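Local coordinates for probable signal peptide protein (Ralstonia solanacearum, PDB 2QGU) that binds a phospholipid, phosphatidylethanolamine, and probably carries phospholipids between the membranes of the bacterial envelope, at residues E175-K178 with N179-A182; P91-Q94 with Q95-Q98. The protein carries 13 engineered substitutions. All coordinates share one frame; numbering follows the deposited sequence. Where two conformers were deposited one is given.

Contact 1 of 2, residues E175-K178 with N179-A182; sequences ETYK and NQFA
Tyr-177 and Phe-181 meet one turn apart on the alpha-helix 173-188 of this MlaC-family protein. Tyr-177 can be followed outward. Its CB lies over one face of the Phe-181 ring as a CH-pi contact, 4.3 Å from the ring centroid. CG stands beside the backbone N (chi1 -71°), and the ring then runs out next to Gln-180. Tyr-177 CD1 touches Phe-181 CE1 at 3.8 Å, with Phe-181 CE1 near the plane of the tyrosine ring, at its edge. The two ring planes are turned 59° apart, so the pair is oblique. Further along, Tyr-177 CD1 and CE1 are both 3.6 Å from Gln-180 NE2, so the amide nitrogen sits against the CD1-CE1 bond, obliquely to the ring. The Gln-180 side chain is extended and points the same way as the tyrosine, its amide turned 77° from the ring.

Phe-101 of helix 91-114 meets both rings, and Leu-104 and Leu-105 also touch Tyr-177. Phe-181 reaches Leu-194 and Leu-198 of helix 191-206. The aromatic side of the helix therefore faces two neighbouring helices.

Backbone bonds from each residue of 179-182 to the carbonyl four residues earlier hold the turn. The phenylalanine bond, Phe-181 N to Tyr-177 O, is 2.8 Å long.

Another side of the helix is polar. Glu-175 and Asn-179 make no direct side-chain hydrogen bond; two waters join them instead. One donates to both Glu-175 OE2 and Asn-179 OD1. The second donates to OE2, accepts from Asn-179 ND2 at 2.8 Å, and takes a weak bond from Lys-178 NZ.

Contact 2 of 2, residues P91-Q94 with Q95-Q98; sequences PEQQ and QQIQ
Ile-97 and Gln-96 fold back over the carbonyls of Gln-93 and Glu-92 in the first turns of the long alpha-helix 91-114, part of the MlaC-family fold. Ile-97 has CG1 beside its own backbone N (chi1 -69°). This brings CG1 to 3.2 Å from Gln-93 O, and CD1 stays close to the same oxygen. That oxygen also accepts the backbone bond from Ile-97 N at 2.8 Å. The isoleucine is buried. It touches Met-82 of helix 74-82 and Val-191, Val-195 and Leu-198 of helix 191-206, so it packs between two other helices.

Gln-96 has a similar first torsion but lies on an exposed part of the helix. Its CG is 3.2 Å from Glu-92 O, which accepts the backbone bond from Gln-96 N. Beyond CG the chain is extended and runs back toward the start of the helix. OE1 comes to 4.1 Å from Gln-93 CA, a loose contact.

Gln-94 is also extended beyond CG (chi2 175°), but its amide is held outside this turn: NE2 donates to Trp-86 O. Before the helix, Thr-90 OG1 accepts from Gln-93 N, as an N-cap residue does.

Gln-95 CB lies 3.7 Å from Glu-92 O. Gln-98 turns CG the other way, beside the carbonyl carbon. In one of its two conformers it is extended and touches helix 74-82. Its backbone N bonds Gln-94 O at 3.0 Å, and its CB rests 3.5 Å from that same oxygen.

Overall arrangement
Contact 1 and contact 2 are both local surface contacts within single helices, 173-188 and 91-114. Their centres are 17 Å apart and their nearest atoms about 5 Å apart, so they do not touch. Each includes one buried residue, Phe-181 or Ile-97, and both of these reach Leu-198 of helix 191-206. Helix 91-114 also joins them directly, since Phe-101 lies against the rings of contact 1. The chemistry differs. Contact 1 has an aromatic pair and a water-bridged polar group. Contact 2 has neither; the side chains of Gln-96 and Ile-97 lie against backbone carbonyls. The backbone bonds are common to both. The bound lipid lies about 9 Å from the side chain of Tyr-177 and about 7 Å from that of Gln-98.

Contact 1 of 2, residues E175-K178 with N179-A182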
loop_
_atom_site.group_PDB
_atom_site.type_symbol
_atom_site.label_atom_id
_atom_site.label_comp_id
_atom_site.label_asym_id
_atom_site.label_seq_id
_atom_site.Cartn_x
_atom_site.Cartn_y
_atom_site.Cartn_z
ATOM N N GLU A 175 10.421 2.138 0.576
ATOM C CA GLU A 175 11.876 1.974 0.608
ATOM C C GLU A 175 12.313 0.678 -0.066
ATOM O O GLU A 175 13.250 0.678 -0.863
ATOM C CB GLU A 175 12.412 2.046 2.046
ATOM C CG GLU A 175 13.937 2.143 2.154
ATOM C CD GLU A 175 14.520 3.469 1.643
ATOM O OE1 GLU A 175 13.767 4.448 1.443
ATOM O OE2 GLU A 175 15.753 3.531 1.445
ATOM N N THR A 176 11.635 -0.421 0.242
ATOM C CA THR A 176 11.934 -1.693 -0.399
ATOM C C THR A 176 11.840 -1.556 -1.911
ATOM O O THR A 176 12.746 -1.975 -2.641
ATOM C CB THR A 176 10.977 -2.788 0.072
ATOM O OG1 THR A 176 11.093 -2.939 1.493
ATOM C CG2 THR A 176 11.286 -4.117 -0.606
ATOM N N TYR A 177 10.750 -0.957 -2.378
ATOM C CA TYR A 177 10.543 -0.823 -3.815
ATOM C C TYR A 177 11.398 0.259 -4.458
ATOM O O TYR A 177 11.767 0.132 -5.621
ATOM C CB TYR A 177 9.054 -0.710 -4.148
ATOM C CG TYR A 177 8.367 -2.036 -3.921
ATOM C CD1 TYR A 177 8.429 -3.045 -4.882
ATOM C CD2 TYR A 177 7.697 -2.306 -2.727
ATOM C CE1 TYR A 177 7.825 -4.277 -4.672
ATOM C CE2 TYR A 177 7.091 -3.532 -2.503
ATOM C CZ TYR A 177 7.151 -4.515 -3.482
ATOM O OH TYR A 177 6.558 -5.732 -3.271
ATOM N N LYS A 178 11.765 1.291 -3.704
ATOM C CA LYS A 178 12.759 2.253 -4.189
ATOM C C LYS A 178 14.051 1.531 -4.560
ATOM O O LYS A 178 14.611 1.749 -5.647
ATOM C CB LYS A 178 13.043 3.341 -3.148
ATOM C CG LYS A 178 14.007 4.421 -3.629
ATOM C CD LYS A 178 14.327 5.395 -2.505
ATOM C CE LYS A 178 15.480 6.311 -2.872
ATOM N NZ LYS A 178 16.771 5.565 -2.958
ATOM N N ASN A 179 14.517 0.659 -3.671
ATOM C CA ASN A 179 15.764 -0.059 -3.918
ATOM C C ASN A 179 15.616 -1.065 -5.046
ATOM O O ASN A 179 16.488 -1.171 -5.912
ATOM C CB ASN A 179 16.261 -0.741 -2.643
ATOM C CG ASN A 179 16.668 0.249 -1.574
ATOM O OD1 ASN A 179 16.485 -0.011 -0.384
ATOM N ND2 ASN A 179 17.220 1.383 -1.983
ATOM N N GLN A 180 14.503 -1.787 -5.051
ATOM C CA GLN A 180 14.240 -2.773 -6.094
ATOM C C GLN A 180 14.149 -2.103 -7.461
ATOM O O GLN A 180 14.753 -2.576 -8.430
ATOM C CB GLN A 180 12.960 -3.552 -5.787
ATOM C CG GLN A 180 12.627 -4.640 -6.788
ATOM C CD GLN A 180 11.437 -5.450 -6.347
ATOM O OE1 GLN A 180 11.520 -6.221 -5.388
ATOM N NE2 GLN A 180 10.317 -5.272 -7.026
ATOM N N PHE A 181 13.415 -0.992 -7.538
ATOM C CA PHE A 181 13.219 -0.304 -8.812
ATOM C C PHE A 181 14.501 0.337 -9.323
ATOM O O PHE A 181 14.752 0.323 -10.529
ATOM C CB PHE A 181 12.102 0.749 -8.741
ATOM C CG PHE A 181 10.701 0.181 -8.558
ATOM C CD1 PHE A 181 10.446 -1.195 -8.555
ATOM C CD2 PHE A 181 9.624 1.055 -8.416
ATOM C CE1 PHE A 181 9.133 -1.686 -8.384
ATOM C CE2 PHE A 181 8.319 0.571 -8.259
ATOM C CZ PHE A 181 8.080 -0.798 -8.242
ATOM N N ALA A 182 15.309 0.899 -8.427
ATOM C CA ALA A 182 16.568 1.519 -8.848
ATOM C C ALA A 182 17.483 0.466 -9.469
ATOM O O ALA A 182 18.153 0.732 -10.474
ATOM C CB ALA A 182 17.261 2.209 -7.683
HETATM O O HOH W 1 17.418 1.584 1.964
HETATM O O HOH W 2 17.755 3.635 -0.417
#

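Contact 2 of 2, residues P91-Q94 with Q95-Q98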
loop_
_atom_site.group_PDB
_atom_site.type_symbol
_atom_site.label_atom_id
_atom_site.label_comp_id
_atom_site.label_asym_id
_atom_site.label_seq_id
_atom_site.Cartn_x
_atom_site.Cartn_y
_atom_site.Cartn_z
ATOM N N PRO A 91 4.596 11.174 -18.847
ATOM C CA PRO A 91 3.367 11.107 -18.050
ATOM C C PRO A 91 2.675 9.751 -18.197
ATOM O O PRO A 91 2.136 9.215 -17.224
ATOM C CB PRO A 91 2.503 12.227 -18.643
ATOM C CG PRO A 91 3.479 13.171 -19.252
ATOM C CD PRO A 91 4.586 12.319 -19.777
ATOM N N GLU A 92 2.721 9.199 -19.404
ATOM C CA GLU A 92 2.122 7.904 -19.714
ATOM C C GLU A 92 2.831 6.775 -18.964
ATOM O O GLU A 92 2.175 5.900 -18.389
ATOM C CB GLU A 92 2.136 7.661 -21.229
ATOM C CG GLU A 92 1.231 8.615 -22.028
ATOM C CD GLU A 92 1.795 10.032 -22.179
ATOM O OE1 GLU A 92 3.035 10.205 -22.212
ATOM O OE2 GLU A 92 0.983 10.982 -22.274
ATOM N N GLN A 93 4.164 6.806 -18.959
ATOM C CA GLN A 93 4.946 5.852 -18.168
ATOM C C GLN A 93 4.646 5.962 -16.683
ATOM O O GLN A 93 4.549 4.948 -15.996
ATOM C CB GLN A 93 6.438 6.022 -18.418
ATOM C CG GLN A 93 6.899 5.387 -19.719
ATOM C CD GLN A 93 8.337 5.698 -20.041
ATOM O OE1 GLN A 93 8.848 6.772 -19.716
ATOM N NE2 GLN A 93 9.006 4.751 -20.687
ATOM N N GLN A 94 4.486 7.191 -16.198
ATOM C CA GLN A 94 4.163 7.420 -14.790
ATOM C C GLN A 94 2.849 6.746 -14.407
ATOM O O GLN A 94 2.754 6.115 -13.358
ATOM C CB GLN A 94 4.109 8.917 -14.482
ATOM C CG GLN A 94 5.477 9.579 -14.405
ATOM C CD GLN A 94 5.394 11.080 -14.219
ATOM O OE1 GLN A 94 4.320 11.675 -14.334
ATOM N NE2 GLN A 94 6.527 11.703 -13.925
ATOM N N GLN A 95 1.843 6.857 -15.269
ATOM C CA GLN A 95 0.560 6.202 -15.032
ATOM C C GLN A 95 0.682 4.677 -15.104
ATOM O O GLN A 95 0.156 3.966 -14.244
ATOM C CB GLN A 95 -0.504 6.706 -16.015
ATOM C CG GLN A 95 -1.916 6.257 -15.660
ATOM C CD GLN A 95 -2.354 6.753 -14.295
ATOM O OE1 GLN A 95 -2.587 5.963 -13.372
ATOM N NE2 GLN A 95 -2.451 8.067 -14.152
ATOM N N GLN A 96 1.385 4.176 -16.118
ATOM C CA GLN A 96 1.571 2.732 -16.280
ATOM C C GLN A 96 2.302 2.117 -15.095
ATOM O O GLN A 96 1.941 1.030 -14.638
ATOM C CB GLN A 96 2.329 2.419 -17.571
ATOM C CG GLN A 96 1.554 2.777 -18.831
ATOM C CD GLN A 96 2.365 2.626 -20.098
ATOM O OE1 GLN A 96 3.582 2.452 -20.065
ATOM N NE2 GLN A 96 1.686 2.701 -21.233
ATOM N N ILE A 97 3.330 2.816 -14.616
ATOM C CA ILE A 97 4.099 2.356 -13.455
ATOM C C ILE A 97 3.265 2.362 -12.171
ATOM O O ILE A 97 3.296 1.390 -11.416
ATOM C CB ILE A 97 5.437 3.125 -13.314
ATOM C CG1 ILE A 97 6.370 2.734 -14.466
ATOM C CG2 ILE A 97 6.116 2.829 -11.971
ATOM C CD1 ILE A 97 7.530 3.681 -14.700
ATOM N N GLN A 98 2.521 3.438 -11.929
ATOM C CA GLN A 98 1.618 3.460 -10.779
ATOM C C GLN A 98 0.623 2.299 -10.830
ATOM O O GLN A 98 0.425 1.603 -9.833
ATOM C CB GLN A 98 0.878 4.794 -10.660
ATOM C CG GLN A 98 0.096 4.904 -9.354
ATOM C CD GLN A 98 -0.780 6.142 -9.243
ATOM O OE1 GLN A 98 -1.772 6.133 -8.513
ATOM N NE2 GLN A 98 -0.420 7.205 -9.949
#